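Local atomic coordinates of protein BCAM1869 (PDB entry 4O2H), a protein that probably regulates transcription in Burkholderia quorum sensing as an RsaM homolog, and associates with a second copy of itself. Residues F89-A102 / T115-P129. Sequence-based numbering, arbitrary orientation.
Sequences FVIAGGDVRSNVMA and TAAALAARLAALDWP
Thr115 joins helix 112-125 to strand 100-103 through its hydroxyl: Ala102 N donates to Thr115 OG1 at 2.9 Å, with an N-H...O angle of 163°, a nearly straight bond. The same OG1 also bonds to Gly111 O, in the residue just before helix 112-125, so two backbone groups fix its rotation. With chi1 at -62° OG1 stands beside the helix backbone N, and CG2, anti to that N, is laid against Val100 O at 3.3 Å. The strand runs across the helix: the axes of residues 100-102 and 115-125 make an angle of 104°.

Leu119 can be followed outward from this point. Its CB meets Val96 CG1 at 4.0 Å; CG, beside the backbone N, carries CD1 onward to Ser98 OG at 3.4 Å, and this methyl also packs on Val100 CB. Ser98 OG is turned to accept from Val100 N, closing an ST turn between the two strands. Leu28 of helix 25-29 also touches the Leu119 side chain.

Further along, Val96 settles on Ala116, while Ile91 bridges the helix and the indole: its CD1 lies 3.9 Å from Ala120 CB, and its CG1 is 3.6 Å from Trp128 CZ2, approaching the indole obliquely. Phe89 CB touches Trp128 CH2 at 3.5 Å, and its ring rests against Pro129 CB. The indole meets the ring of Trp78 edge-to-face.

Positive phi at Asp127, with Trp128 N bonded to Leu123 O and Asp127 N weakly to Ala124 O, defines a Schellman motif ending helix 112-125. The C-terminal part of that helix and the start of helix 128-138 pack against strand 89-98, outermost within this chain in the four-stranded antiparallel sheet of a mixed alpha and beta fold, described as novel for RsaM.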
ATOM      1  N   PHE A  89     -15.598   9.370   3.964  1.00 48.48           N
ATOM      2  CA  PHE A  89     -14.241   8.852   3.862  1.00 44.94           C
ATOM      3  C   PHE A  89     -13.286   9.980   4.105  1.00 47.81           C
ATOM      4  O   PHE A  89     -13.511  11.078   3.602  1.00 46.98           O
ATOM      5  CB  PHE A  89     -13.986   8.237   2.496  1.00 44.07           C
ATOM      6  CG  PHE A  89     -14.590   6.867   2.355  1.00 45.27           C
ATOM      7  CD1 PHE A  89     -15.905   6.711   1.938  1.00 46.99           C
ATOM      8  CD2 PHE A  89     -13.835   5.731   2.610  1.00 45.17           C
ATOM      9  CE1 PHE A  89     -16.449   5.441   1.763  1.00 49.48           C
ATOM     10  CE2 PHE A  89     -14.383   4.461   2.430  1.00 48.70           C
ATOM     11  CZ  PHE A  89     -15.677   4.326   1.982  1.00 48.07           C
ATOM     12  N   VAL A  90     -12.246   9.724   4.913  1.00 43.68           N
ATOM     13  CA  VAL A  90     -11.280  10.702   5.371  1.00 42.96           C
ATOM     14  C   VAL A  90      -9.859  10.184   5.138  1.00 47.56           C
ATOM     15  O   VAL A  90      -9.572   9.041   5.484  1.00 47.60           O
ATOM     16  CB  VAL A  90     -11.491  11.023   6.905  1.00 49.20           C
ATOM     17  CG1 VAL A  90     -10.566  12.147   7.391  1.00 48.63           C
ATOM     18  CG2 VAL A  90     -12.949  11.331   7.260  1.00 51.34           C
ATOM     19  N   ILE A  91      -8.957  11.057   4.649  1.00 44.42           N
ATOM     20  CA  ILE A  91      -7.522  10.805   4.555  1.00 42.61           C
ATOM     21  C   ILE A  91      -6.992  11.006   5.948  1.00 51.01           C
ATOM     22  O   ILE A  91      -7.039  12.129   6.457  1.00 53.59           O
ATOM     23  CB  ILE A  91      -6.787  11.692   3.527  1.00 43.80           C
ATOM     24  CG1 ILE A  91      -7.417  11.547   2.127  1.00 42.54           C
ATOM     25  CG2 ILE A  91      -5.269  11.307   3.515  1.00 44.33           C
ATOM     26  CD1 ILE A  91      -6.702  12.223   0.977  1.00 41.95           C
ATOM     27  N   ALA A  92      -6.536   9.923   6.590  1.00 47.95           N
ATOM     28  CA  ALA A  92      -6.025   9.935   7.950  1.00 49.17           C
ATOM     29  C   ALA A  92      -4.804  10.890   8.090  1.00 54.92           C
ATOM     30  O   ALA A  92      -3.770  10.703   7.438  1.00 53.56           O
ATOM     31  CB  ALA A  92      -5.665   8.515   8.372  1.00 49.52           C
ATOM     32  N   GLY A  93      -4.982  11.940   8.896  1.00 54.46           N
ATOM     33  CA  GLY A  93      -3.975  12.969   9.167  1.00 55.18           C
ATOM     34  C   GLY A  93      -3.629  13.862   7.984  1.00 58.11           C
ATOM     35  O   GLY A  93      -2.696  14.669   8.071  1.00 57.92           O
ATOM     36  N   GLY A  94      -4.364  13.697   6.876  1.00 53.31           N
ATOM     37  CA  GLY A  94      -4.113  14.380   5.607  1.00 51.91           C
ATOM     38  C   GLY A  94      -2.788  13.922   5.022  1.00 55.83           C
ATOM     39  O   GLY A  94      -2.261  14.571   4.123  1.00 57.51           O
ATOM     40  N   ASP A  95      -2.205  12.821   5.568  1.00 50.34           N
ATOM     41  CA  ASP A  95      -0.921  12.264   5.157  1.00 49.21           C
ATOM     42  C   ASP A  95      -1.063  11.521   3.846  1.00 51.20           C
ATOM     43  O   ASP A  95      -1.942  10.688   3.699  1.00 51.77           O
ATOM     44  CB  ASP A  95      -0.345  11.328   6.229  1.00 51.13           C
ATOM     45  CG  ASP A  95       0.106  12.036   7.492  1.00 73.29           C
ATOM     46  OD1 ASP A  95       0.849  13.033   7.379  1.00 78.44           O
ATOM     47  OD2 ASP A  95      -0.235  11.554   8.603  1.00 80.78           O
ATOM     48  N   VAL A  96      -0.213  11.831   2.891  1.00 46.78           N
ATOM     49  CA  VAL A  96      -0.251  11.225   1.566  1.00 44.87           C
ATOM     50  C   VAL A  96       1.168  10.845   1.229  1.00 48.06           C
ATOM     51  O   VAL A  96       2.058  11.701   1.301  1.00 49.04           O
ATOM     52  CB  VAL A  96      -0.884  12.201   0.520  1.00 47.56           C
ATOM     53  CG1 VAL A  96      -0.565  11.783  -0.909  1.00 46.05           C
ATOM     54  CG2 VAL A  96      -2.391  12.335   0.717  1.00 46.95           C
ATOM     55  N   ARG A  97       1.387   9.562   0.889  1.00 41.41           N
ATOM     56  CA  ARG A  97       2.687   9.080   0.484  1.00 41.04           C
ATOM     57  C   ARG A  97       2.711   9.007  -1.033  1.00 45.66           C
ATOM     58  O   ARG A  97       1.785   8.471  -1.628  1.00 45.24           O
ATOM     59  CB  ARG A  97       3.016   7.730   1.135  1.00 40.26           C
ATOM     60  CG  ARG A  97       4.466   7.274   0.903  1.00 53.77           C
ATOM     61  CD  ARG A  97       4.625   6.276  -0.244  1.00 57.07           C
ATOM     62  NE  ARG A  97       3.880   5.062   0.063  1.00 56.74           N
ATOM     63  CZ  ARG A  97       2.905   4.550  -0.677  1.00 64.04           C
ATOM     64  NH1 ARG A  97       2.604   5.087  -1.871  1.00 42.22           N
ATOM     65  NH2 ARG A  97       2.268   3.461  -0.273  1.00 47.31           N
ATOM     66  N   SER A  98       3.775   9.554  -1.659  1.00 41.52           N
ATOM     67  CA  SER A  98       3.939   9.557  -3.111  1.00 41.06           C
ATOM     68  C   SER A  98       5.391   9.672  -3.509  1.00 47.08           C
ATOM     69  O   SER A  98       6.259   9.800  -2.648  1.00 48.45           O
ATOM     70  CB  SER A  98       3.154  10.710  -3.744  1.00 43.03           C
ATOM     71  OG  SER A  98       3.779  11.945  -3.435  1.00 46.29           O
ATOM     72  N   ASN A  99       5.642   9.665  -4.835  1.00 44.24           N
ATOM     73  CA  ASN A  99       6.960   9.869  -5.437  1.00 45.13           C
ATOM     74  C   ASN A  99       6.988  11.256  -6.062  1.00 46.95           C
ATOM     75  O   ASN A  99       7.764  11.511  -6.980  1.00 47.87           O
ATOM     76  CB  ASN A  99       7.288   8.765  -6.464  1.00 42.61           C
ATOM     77  CG  ASN A  99       6.435   8.764  -7.708  1.00 44.16           C
ATOM     78  OD1 ASN A  99       5.287   9.214  -7.727  1.00 42.88           O
ATOM     79  ND2 ASN A  99       6.972   8.178  -8.767  1.00 38.46           N
ATOM     80  N   VAL A 100       6.103  12.142  -5.587  1.00 42.16           N
ATOM     81  CA  VAL A 100       5.977  13.511  -6.090  1.00 41.31           C
ATOM     82  C   VAL A 100       6.570  14.541  -5.143  1.00 47.17           C
ATOM     83  O   VAL A 100       6.368  14.484  -3.939  1.00 46.04           O
ATOM     84  CB  VAL A 100       4.499  13.893  -6.407  1.00 41.50           C
ATOM     85  CG1 VAL A 100       4.352  15.376  -6.823  1.00 40.08           C
ATOM     86  CG2 VAL A 100       3.894  12.968  -7.469  1.00 40.58           C
HETATM   87  N   MSE A 101       7.223  15.544  -5.730  1.00 48.29           N
HETATM   88  CA  MSE A 101       7.647  16.771  -5.071  1.00 50.05           C
HETATM   89  C   MSE A 101       7.027  17.919  -5.847  1.00 54.69           C
HETATM   90  O   MSE A 101       7.302  18.086  -7.045  1.00 54.45           O
HETATM   91  CB  MSE A 101       9.185  16.898  -4.958  1.00 54.77           C
HETATM   92  CG  MSE A 101       9.623  18.216  -4.383  1.00 63.83           C
HETATM   93 SE   MSE A 101       8.926  18.550  -2.602  0.61 70.22          SE
HETATM   94  CE  MSE A 101      10.082  17.424  -1.592  1.00 66.42           C
ATOM     95  N   ALA A 102       6.150  18.691  -5.176  1.00 51.77           N
ATOM     96  CA  ALA A 102       5.541  19.857  -5.801  1.00 52.67           C
ATOM     97  C   ALA A 102       6.505  21.028  -5.786  1.00 58.38           C
ATOM     98  O   ALA A 102       7.184  21.295  -4.787  1.00 58.32           O
ATOM     99  CB  ALA A 102       4.239  20.230  -5.115  1.00 52.47           C
ATOM    100  N   THR A 115       3.085  19.495  -0.678  1.00 49.43           N
ATOM    101  CA  THR A 115       2.922  18.507  -1.739  1.00 48.69           C
ATOM    102  C   THR A 115       1.728  17.580  -1.399  1.00 52.52           C
ATOM    103  O   THR A 115       0.843  17.367  -2.249  1.00 51.82           O
ATOM    104  CB  THR A 115       4.222  17.701  -1.955  1.00 50.43           C
ATOM    105  OG1 THR A 115       5.300  18.568  -2.378  1.00 48.60           O
ATOM    106  CG2 THR A 115       4.032  16.556  -2.953  1.00 43.80           C
ATOM    107  N   ALA A 116       1.705  17.054  -0.145  1.00 47.79           N
ATOM    108  CA  ALA A 116       0.664  16.147   0.319  1.00 48.58           C
ATOM    109  C   ALA A 116      -0.693  16.837   0.267  1.00 54.33           C
ATOM    110  O   ALA A 116      -1.687  16.194  -0.073  1.00 53.33           O
ATOM    111  CB  ALA A 116       0.964  15.663   1.733  1.00 49.30           C
ATOM    112  N   ALA A 117      -0.716  18.157   0.565  1.00 51.45           N
ATOM    113  CA  ALA A 117      -1.909  18.977   0.582  1.00 52.58           C
ATOM    114  C   ALA A 117      -2.468  19.146  -0.815  1.00 54.74           C
ATOM    115  O   ALA A 117      -3.683  19.005  -0.997  1.00 55.43           O
ATOM    116  CB  ALA A 117      -1.587  20.333   1.178  1.00 54.97           C
ATOM    117  N   ALA A 118      -1.592  19.431  -1.802  1.00 47.28           N
ATOM    118  CA  ALA A 118      -2.001  19.564  -3.197  1.00 46.72           C
ATOM    119  C   ALA A 118      -2.492  18.233  -3.729  1.00 48.01           C
ATOM    120  O   ALA A 118      -3.467  18.216  -4.469  1.00 49.18           O
ATOM    121  CB  ALA A 118      -0.854  20.089  -4.056  1.00 47.21           C
ATOM    122  N   LEU A 119      -1.869  17.117  -3.316  1.00 42.63           N
ATOM    123  CA  LEU A 119      -2.331  15.795  -3.766  1.00 41.42           C
ATOM    124  C   LEU A 119      -3.647  15.417  -3.140  1.00 44.38           C
ATOM    125  O   LEU A 119      -4.513  14.934  -3.882  1.00 42.65           O
ATOM    126  CB  LEU A 119      -1.311  14.689  -3.546  1.00 41.08           C
ATOM    127  CG  LEU A 119      -0.126  14.676  -4.547  1.00 45.72           C
ATOM    128  CD1 LEU A 119       1.015  13.813  -4.011  1.00 45.10           C
ATOM    129  CD2 LEU A 119      -0.549  14.112  -5.900  1.00 47.18           C
ATOM    130  N   ALA A 120      -3.841  15.680  -1.803  1.00 42.95           N
ATOM    131  CA  ALA A 120      -5.111  15.357  -1.100  1.00 43.69           C
ATOM    132  C   ALA A 120      -6.281  16.111  -1.770  1.00 47.40           C
ATOM    133  O   ALA A 120      -7.350  15.516  -1.950  1.00 48.00           O
ATOM    134  CB  ALA A 120      -5.035  15.672   0.413  1.00 43.80           C
ATOM    135  N   ALA A 121      -6.036  17.369  -2.212  1.00 38.42           N
ATOM    136  CA  ALA A 121      -6.996  18.215  -2.955  1.00 39.96           C
ATOM    137  C   ALA A 121      -7.290  17.616  -4.350  1.00 46.68           C
ATOM    138  O   ALA A 121      -8.468  17.475  -4.716  1.00 47.84           O
ATOM    139  CB  ALA A 121      -6.465  19.652  -3.095  1.00 40.65           C
ATOM    140  N   ARG A 122      -6.249  17.192  -5.098  1.00 40.96           N
ATOM    141  CA  ARG A 122      -6.517  16.546  -6.389  1.00 40.97           C
ATOM    142  C   ARG A 122      -7.333  15.247  -6.178  1.00 46.71           C
ATOM    143  O   ARG A 122      -8.270  14.964  -6.938  1.00 48.44           O
ATOM    144  CB  ARG A 122      -5.213  16.245  -7.163  1.00 39.98           C
ATOM    145  CG  ARG A 122      -5.442  15.582  -8.532  1.00 41.91           C
ATOM    146  CD  ARG A 122      -6.460  16.356  -9.377  1.00 34.36           C
ATOM    147  NE  ARG A 122      -6.461  15.882 -10.753  1.00 40.71           N
ATOM    148  CZ  ARG A 122      -7.484  15.987 -11.589  1.00 61.74           C
ATOM    149  NH1 ARG A 122      -8.606  16.593 -11.206  1.00 48.99           N
ATOM    150  NH2 ARG A 122      -7.391  15.499 -12.824  1.00 43.85           N
ATOM    151  N   LEU A 123      -7.006  14.485  -5.123  1.00 42.08           N
ATOM    152  CA  LEU A 123      -7.696  13.222  -4.841  1.00 41.70           C
ATOM    153  C   LEU A 123      -9.177  13.439  -4.592  1.00 44.28           C
ATOM    154  O   LEU A 123      -9.968  12.649  -5.089  1.00 44.39           O
ATOM    155  CB  LEU A 123      -7.045  12.443  -3.673  1.00 41.28           C
ATOM    156  CG  LEU A 123      -5.590  12.006  -3.948  1.00 45.36           C
ATOM    157  CD1 LEU A 123      -4.892  11.588  -2.679  1.00 43.34           C
ATOM    158  CD2 LEU A 123      -5.513  10.969  -5.058  1.00 48.59           C
ATOM    159  N   ALA A 124      -9.557  14.523  -3.896  1.00 39.93           N
ATOM    160  CA  ALA A 124     -10.962  14.853  -3.612  1.00 39.83           C
ATOM    161  C   ALA A 124     -11.727  15.201  -4.897  1.00 43.41           C
ATOM    162  O   ALA A 124     -12.904  14.847  -5.018  1.00 44.50           O
ATOM    163  CB  ALA A 124     -11.056  16.007  -2.618  1.00 40.27           C
ATOM    164  N   ALA A 125     -11.055  15.860  -5.856  1.00 39.72           N
ATOM    165  CA  ALA A 125     -11.604  16.204  -7.173  1.00 39.54           C
ATOM    166  C   ALA A 125     -11.743  14.928  -8.008  1.00 47.37           C
ATOM    167  O   ALA A 125     -12.566  14.890  -8.898  1.00 49.13           O
ATOM    168  CB  ALA A 125     -10.703  17.217  -7.882  1.00 39.68           C
ATOM    169  N   LEU A 126     -10.957  13.870  -7.708  1.00 44.28           N
ATOM    170  CA  LEU A 126     -11.064  12.596  -8.441  1.00 42.55           C
ATOM    171  C   LEU A 126     -12.081  11.663  -7.787  1.00 48.04           C
ATOM    172  O   LEU A 126     -12.261  10.539  -8.259  1.00 49.46           O
ATOM    173  CB  LEU A 126      -9.692  11.895  -8.594  1.00 41.10           C
ATOM    174  CG  LEU A 126      -8.697  12.612  -9.542  1.00 45.20           C
ATOM    175  CD1 LEU A 126      -7.323  11.996  -9.456  1.00 45.42           C
ATOM    176  CD2 LEU A 126      -9.187  12.601 -11.014  1.00 44.12           C
ATOM    177  N   ASP A 127     -12.771  12.129  -6.713  1.00 46.29           N
ATOM    178  CA  ASP A 127     -13.785  11.358  -5.978  1.00 45.88           C
ATOM    179  C   ASP A 127     -13.180  10.010  -5.559  1.00 49.14           C
ATOM    180  O   ASP A 127     -13.772   8.942  -5.764  1.00 48.50           O
ATOM    181  CB  ASP A 127     -15.101  11.180  -6.802  1.00 48.38           C
ATOM    182  CG  ASP A 127     -16.309  10.656  -6.004  1.00 63.83           C
ATOM    183  OD1 ASP A 127     -16.351  10.865  -4.762  1.00 61.79           O
ATOM    184  OD2 ASP A 127     -17.231  10.077  -6.628  1.00 75.14           O
ATOM    185  N   TRP A 128     -11.974  10.082  -4.948  1.00 44.25           N
ATOM    186  CA  TRP A 128     -11.281   8.904  -4.490  1.00 43.17           C
ATOM    187  C   TRP A 128     -12.182   8.004  -3.606  1.00 47.38           C
ATOM    188  O   TRP A 128     -12.057   6.794  -3.757  1.00 48.43           O
ATOM    189  CB  TRP A 128      -9.966   9.253  -3.799  1.00 40.64           C
ATOM    190  CG  TRP A 128     -10.081   9.856  -2.435  1.00 40.75           C
ATOM    191  CD1 TRP A 128      -9.984  11.175  -2.113  1.00 43.00           C
ATOM    192  CD2 TRP A 128     -10.234   9.149  -1.198  1.00 40.86           C
ATOM    193  NE1 TRP A 128     -10.132  11.345  -0.762  1.00 41.87           N
ATOM    194  CE2 TRP A 128     -10.266  10.117  -0.167  1.00 43.72           C
ATOM    195  CE3 TRP A 128     -10.410   7.789  -0.860  1.00 42.72           C
ATOM    196  CZ2 TRP A 128     -10.439   9.772   1.179  1.00 42.14           C
ATOM    197  CZ3 TRP A 128     -10.579   7.447   0.474  1.00 43.60           C
ATOM    198  CH2 TRP A 128     -10.592   8.434   1.476  1.00 43.80           C
ATOM    199  N   PRO A 129     -13.096   8.485  -2.718  1.00 43.30           N
ATOM    200  CA  PRO A 129     -13.904   7.521  -1.931  1.00 42.63           C
ATOM    201  C   PRO A 129     -14.736   6.552  -2.771  1.00 43.38           C
ATOM    202  O   PRO A 129     -14.956   5.432  -2.321  1.00 42.09           O
ATOM    203  CB  PRO A 129     -14.834   8.422  -1.118  1.00 43.96           C
ATOM    204  CG  PRO A 129     -14.093   9.706  -1.010  1.00 49.05           C
ATOM    205  CD  PRO A 129     -13.466   9.873  -2.356  1.00 44.99           C
TER